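Local coordinates for Serine/threonine-protein kinase pknE (Mycobacterium tuberculosis, PDB 2H34) that transfers phosphate from ATP to serine and threonine side chains of proteins, through a kinase domain, and is probably important for bacterial survival in the host, at residues G197-E209 with P233-I247. Numbering follows the deposited sequence.
Sequences GTLYYMAPERFSE and PPYQGDQLSVMGAHI
Leu-199 and Phe-207 both pack against Met-243, a selenomethionine on the flank of helix 239-248. The helix turn between Gln-239 and Met-243 makes a shallow hollow filled by the Leu-199 CD2 methyl, 3.7 Å from Met-243 CB. The Met-243 chain then runs across the Phe-207 ring. With CG anti to the backbone N (chi1 -160°), that atom lies over one face as a CH-pi contact, 3.5 Å from the ring centroid. SE hangs obliquely at 4.6 Å from the same centroid, a Met-aromatic contact. Pro-204 packs on the last turn of 233-247, its CG against the His-246 carbonyl and its CB 4.0 Å from Ile-247 CG1. This is the protein kinase C-lobe, where the activation segment's end, with its APE motif at Ala-203 to Glu-205, rests on helix 239-248, kinase αG; Glu-205 salt-bridges Arg-280, and Arg-206 pairs with Asp-159, the predicted proton acceptor. The His-246 ring slots between Met-202 O over one face and Tyr-235 CD1 over the opposite one. Next to Met-243, Val-242 lays its CG1 methyl 4.0 Å from Leu-199 CB. At the other end Pro-233 CG sits over one face of Tyr-200, 4.1 Å from its CD1.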
loop_
_atom_site.group_PDB
_atom_site.type_symbol
_atom_site.label_atom_id
_atom_site.label_comp_id
_atom_site.label_asym_id
_atom_site.label_seq_id
_atom_site.Cartn_x
_atom_site.Cartn_y
_atom_site.Cartn_z
ATOM N N GLY A 197 -7.361 7.335 -1.505
ATOM C CA GLY A 197 -6.117 7.714 -2.171
ATOM C C GLY A 197 -5.823 9.187 -1.998
ATOM O O GLY A 197 -6.740 10.010 -2.059
ATOM N N THR A 198 -4.555 9.534 -1.761
ATOM C CA THR A 198 -4.182 10.959 -1.697
ATOM C C THR A 198 -3.023 11.348 -2.584
ATOM O O THR A 198 -2.100 10.554 -2.825
ATOM C CB THR A 198 -3.822 11.459 -0.286
ATOM O OG1 THR A 198 -2.869 10.563 0.297
ATOM C CG2 THR A 198 -5.077 11.643 0.596
ATOM N N LEU A 199 -3.074 12.615 -2.996
ATOM C CA LEU A 199 -2.123 13.216 -3.915
ATOM C C LEU A 199 -0.665 13.188 -3.461
ATOM O O LEU A 199 0.234 13.337 -4.300
ATOM C CB LEU A 199 -2.538 14.651 -4.227
ATOM C CG LEU A 199 -3.573 14.839 -5.334
ATOM C CD1 LEU A 199 -4.948 14.303 -4.939
ATOM C CD2 LEU A 199 -3.659 16.302 -5.686
ATOM N N TYR A 200 -0.425 13.005 -2.160
ATOM C CA TYR A 200 0.943 12.999 -1.639
ATOM C C TYR A 200 1.829 11.978 -2.340
ATOM O O TYR A 200 3.050 12.155 -2.383
ATOM C CB TYR A 200 0.989 12.704 -0.147
ATOM C CG TYR A 200 0.376 13.732 0.766
ATOM C CD1 TYR A 200 0.717 15.078 0.666
ATOM C CD2 TYR A 200 -0.518 13.342 1.780
ATOM C CE1 TYR A 200 0.155 16.024 1.529
ATOM C CE2 TYR A 200 -1.080 14.275 2.654
ATOM C CZ TYR A 200 -0.739 15.614 2.525
ATOM O OH TYR A 200 -1.286 16.551 3.376
ATOM N N TYR A 201 1.218 10.919 -2.880
ATOM C CA TYR A 201 1.962 9.761 -3.401
ATOM C C TYR A 201 1.707 9.482 -4.889
ATOM O O TYR A 201 1.958 8.376 -5.375
ATOM C CB TYR A 201 1.681 8.515 -2.526
ATOM C CG TYR A 201 1.815 8.824 -1.049
ATOM C CD1 TYR A 201 0.701 9.182 -0.283
ATOM C CD2 TYR A 201 3.063 8.839 -0.439
ATOM C CE1 TYR A 201 0.828 9.515 1.046
ATOM C CE2 TYR A 201 3.198 9.171 0.897
ATOM C CZ TYR A 201 2.079 9.513 1.630
ATOM O OH TYR A 201 2.224 9.852 2.950
HETATM N N MSE A 202 1.241 10.496 -5.617
HETATM C CA MSE A 202 0.767 10.286 -6.979
HETATM C C MSE A 202 1.697 10.760 -8.075
HETATM O O MSE A 202 2.054 11.937 -8.143
HETATM C CB MSE A 202 -0.585 10.931 -7.178
HETATM C CG MSE A 202 -1.740 9.997 -7.006
HETATM SE SE MSE A 202 -3.354 10.984 -7.486
HETATM C CE MSE A 202 -4.580 10.082 -6.157
ATOM N N ALA A 203 2.056 9.826 -8.952
ATOM C CA ALA A 203 2.830 10.121 -10.151
ATOM C C ALA A 203 2.077 11.115 -11.019
ATOM O O ALA A 203 0.849 11.151 -10.988
ATOM C CB ALA A 203 3.118 8.837 -10.927
ATOM N N PRO A 204 2.814 11.934 -11.786
ATOM C CA PRO A 204 2.186 12.923 -12.633
ATOM C C PRO A 204 1.334 12.315 -13.746
ATOM O O PRO A 204 0.264 12.836 -14.036
ATOM C CB PRO A 204 3.378 13.678 -13.213
ATOM C CG PRO A 204 4.505 13.393 -12.291
ATOM C CD PRO A 204 4.280 12.002 -11.888
ATOM N N GLU A 205 1.782 11.213 -14.346
ATOM C CA GLU A 205 1.073 10.637 -15.501
ATOM C C GLU A 205 -0.387 10.273 -15.208
ATOM O O GLU A 205 -1.183 10.054 -16.130
ATOM C CB GLU A 205 1.818 9.432 -16.085
ATOM C CG GLU A 205 1.942 8.246 -15.144
ATOM C CD GLU A 205 3.214 8.282 -14.317
ATOM O OE1 GLU A 205 3.748 9.384 -14.062
ATOM O OE2 GLU A 205 3.686 7.207 -13.925
ATOM N N ARG A 206 -0.727 10.223 -13.922
ATOM C CA ARG A 206 -2.075 9.884 -13.490
ATOM C C ARG A 206 -3.075 11.034 -13.663
ATOM O O ARG A 206 -4.281 10.803 -13.785
ATOM C CB ARG A 206 -2.048 9.436 -12.039
ATOM C CG ARG A 206 -1.171 8.232 -11.783
ATOM C CD ARG A 206 -1.462 7.633 -10.414
ATOM N NE ARG A 206 -2.898 7.495 -10.183
ATOM C CZ ARG A 206 -3.456 7.051 -9.058
ATOM N NH1 ARG A 206 -2.710 6.680 -8.014
ATOM N NH2 ARG A 206 -4.782 6.983 -8.983
ATOM N N PHE A 207 -2.575 12.267 -13.677
ATOM C CA PHE A 207 -3.448 13.444 -13.770
ATOM C C PHE A 207 -4.030 13.699 -15.175
ATOM O O PHE A 207 -5.119 14.261 -15.293
ATOM C CB PHE A 207 -2.775 14.697 -13.174
ATOM C CG PHE A 207 -2.263 14.501 -11.758
ATOM C CD1 PHE A 207 -3.148 14.396 -10.685
ATOM C CD2 PHE A 207 -0.895 14.404 -11.498
ATOM C CE1 PHE A 207 -2.667 14.186 -9.372
ATOM C CE2 PHE A 207 -0.411 14.218 -10.197
ATOM C CZ PHE A 207 -1.300 14.107 -9.135
ATOM N N SER A 208 -3.325 13.268 -16.226
ATOM C CA SER A 208 -3.865 13.304 -17.593
ATOM C C SER A 208 -3.669 11.955 -18.288
ATOM O O SER A 208 -3.542 10.930 -17.620
ATOM C CB SER A 208 -3.227 14.440 -18.408
ATOM O OG SER A 208 -4.085 14.902 -19.451
ATOM N N GLU A 209 -3.653 11.956 -19.621
ATOM C CA GLU A 209 -3.386 10.744 -20.406
ATOM C C GLU A 209 -1.935 10.671 -20.877
ATOM O O GLU A 209 -1.271 9.652 -20.704
ATOM C CB GLU A 209 -4.331 10.656 -21.610
ATOM C CG GLU A 209 -5.666 9.980 -21.302
ATOM C CD GLU A 209 -6.645 10.896 -20.591
ATOM O OE1 GLU A 209 -7.004 10.605 -19.430
ATOM O OE2 GLU A 209 -7.047 11.912 -21.194
ATOM N N PRO A 233 6.059 13.754 3.822
ATOM C CA PRO A 233 5.986 13.413 2.409
ATOM C C PRO A 233 6.776 14.431 1.624
ATOM O O PRO A 233 6.947 15.539 2.121
ATOM C CB PRO A 233 4.496 13.533 2.099
ATOM C CG PRO A 233 3.970 14.472 3.123
ATOM C CD PRO A 233 4.740 14.150 4.351
ATOM N N PRO A 234 7.297 14.051 0.428
ATOM C CA PRO A 234 8.167 14.930 -0.365
ATOM C C PRO A 234 7.563 16.276 -0.719
ATOM O O PRO A 234 8.285 17.266 -0.779
ATOM C CB PRO A 234 8.454 14.113 -1.638
ATOM C CG PRO A 234 7.447 13.055 -1.669
ATOM C CD PRO A 234 7.137 12.741 -0.228
ATOM N N TYR A 235 6.256 16.322 -0.943
ATOM C CA TYR A 235 5.628 17.595 -1.302
ATOM C C TYR A 235 4.522 17.990 -0.329
ATOM O O TYR A 235 3.534 17.271 -0.187
ATOM C CB TYR A 235 5.096 17.549 -2.741
ATOM C CG TYR A 235 6.151 17.260 -3.797
ATOM C CD1 TYR A 235 5.965 16.242 -4.733
ATOM C CD2 TYR A 235 7.330 18.006 -3.856
ATOM C CE1 TYR A 235 6.924 15.972 -5.691
ATOM C CE2 TYR A 235 8.288 17.752 -4.813
ATOM C CZ TYR A 235 8.086 16.736 -5.731
ATOM O OH TYR A 235 9.055 16.482 -6.686
ATOM N N GLN A 236 4.705 19.118 0.355
ATOM C CA GLN A 236 3.702 19.634 1.290
ATOM C C GLN A 236 2.782 20.645 0.605
ATOM O O GLN A 236 2.952 20.931 -0.580
ATOM C CB GLN A 236 4.371 20.275 2.509
ATOM C CG GLN A 236 4.477 19.370 3.727
ATOM C CD GLN A 236 5.866 18.819 3.918
ATOM O OE1 GLN A 236 6.547 18.477 2.953
ATOM N NE2 GLN A 236 6.301 18.730 5.169
ATOM N N GLY A 237 1.823 21.189 1.354
ATOM C CA GLY A 237 0.871 22.162 0.821
ATOM C C GLY A 237 -0.488 21.550 0.533
ATOM O O GLY A 237 -0.748 20.400 0.907
ATOM N N ASP A 238 -1.356 22.314 -0.134
ATOM C CA ASP A 238 -2.695 21.825 -0.463
ATOM C C ASP A 238 -2.741 21.047 -1.779
ATOM O O ASP A 238 -1.744 20.980 -2.521
ATOM C CB ASP A 238 -3.732 22.950 -0.438
ATOM C CG ASP A 238 -3.473 24.035 -1.484
ATOM O OD1 ASP A 238 -4.041 25.134 -1.326
ATOM O OD2 ASP A 238 -2.719 23.801 -2.456
ATOM N N GLN A 239 -3.904 20.444 -2.037
ATOM C CA GLN A 239 -4.101 19.552 -3.178
ATOM C C GLN A 239 -3.624 20.180 -4.479
ATOM O O GLN A 239 -2.991 19.512 -5.278
ATOM C CB GLN A 239 -5.568 19.135 -3.311
ATOM C CG GLN A 239 -6.081 18.248 -2.184
ATOM C CD GLN A 239 -7.536 17.797 -2.385
ATOM O OE1 GLN A 239 -8.450 18.615 -2.622
ATOM N NE2 GLN A 239 -7.757 16.479 -2.269
ATOM N N LEU A 240 -3.927 21.459 -4.686
ATOM C CA LEU A 240 -3.473 22.158 -5.885
ATOM C C LEU A 240 -1.941 22.229 -5.955
ATOM O O LEU A 240 -1.334 21.646 -6.862
ATOM C CB LEU A 240 -4.104 23.556 -5.968
ATOM C CG LEU A 240 -4.099 24.379 -7.259
ATOM C CD1 LEU A 240 -4.897 23.718 -8.368
ATOM C CD2 LEU A 240 -4.683 25.728 -6.938
ATOM N N SER A 241 -1.321 22.911 -4.989
ATOM C CA SER A 241 0.140 23.048 -4.945
ATOM C C SER A 241 0.883 21.696 -4.958
ATOM O O SER A 241 1.907 21.564 -5.619
ATOM C CB SER A 241 0.584 23.920 -3.758
ATOM O OG SER A 241 0.729 23.154 -2.565
ATOM N N VAL A 242 0.363 20.696 -4.252
ATOM C CA VAL A 242 0.964 19.359 -4.292
ATOM C C VAL A 242 0.913 18.742 -5.689
ATOM O O VAL A 242 1.942 18.322 -6.222
ATOM C CB VAL A 242 0.338 18.397 -3.238
ATOM C CG1 VAL A 242 0.693 16.940 -3.524
ATOM C CG2 VAL A 242 0.815 18.769 -1.850
HETATM N N MSE A 243 -0.283 18.699 -6.278
HETATM C CA MSE A 243 -0.467 18.187 -7.638
HETATM C C MSE A 243 0.532 18.817 -8.590
HETATM O O MSE A 243 1.126 18.111 -9.422
HETATM C CB MSE A 243 -1.878 18.474 -8.141
HETATM C CG MSE A 243 -2.320 17.600 -9.290
HETATM SE SE MSE A 243 -3.664 18.460 -10.396
HETATM C CE MSE A 243 -5.181 18.644 -9.102
ATOM N N GLY A 244 0.705 20.142 -8.459
ATOM C CA GLY A 244 1.690 20.881 -9.240
ATOM C C GLY A 244 3.122 20.469 -8.928
ATOM O O GLY A 244 3.977 20.341 -9.851
ATOM N N ALA A 245 3.380 20.249 -7.629
ATOM C CA ALA A 245 4.738 19.979 -7.188
ATOM C C ALA A 245 5.275 18.704 -7.849
ATOM O O ALA A 245 6.426 18.656 -8.293
ATOM C CB ALA A 245 4.783 19.875 -5.680
ATOM N N HIS A 246 4.411 17.693 -7.939
ATOM C CA HIS A 246 4.736 16.406 -8.561
ATOM C C HIS A 246 5.081 16.546 -10.041
ATOM O O HIS A 246 5.924 15.819 -10.578
ATOM C CB HIS A 246 3.550 15.448 -8.436
ATOM C CG HIS A 246 3.569 14.614 -7.195
ATOM N ND1 HIS A 246 2.575 14.672 -6.242
ATOM C CD2 HIS A 246 4.450 13.682 -6.761
ATOM C CE1 HIS A 246 2.844 13.816 -5.273
ATOM N NE2 HIS A 246 3.973 13.196 -5.568
ATOM N N ILE A 247 4.399 17.465 -10.704
ATOM C CA ILE A 247 4.572 17.622 -12.129
ATOM C C ILE A 247 5.891 18.324 -12.407
ATOM O O ILE A 247 6.553 18.044 -13.407
ATOM C CB ILE A 247 3.374 18.372 -12.756
ATOM C CG1 ILE A 247 2.162 17.438 -12.805
ATOM C CG2 ILE A 247 3.712 18.863 -14.170
ATOM C CD1 ILE A 247 0.824 18.138 -12.709
#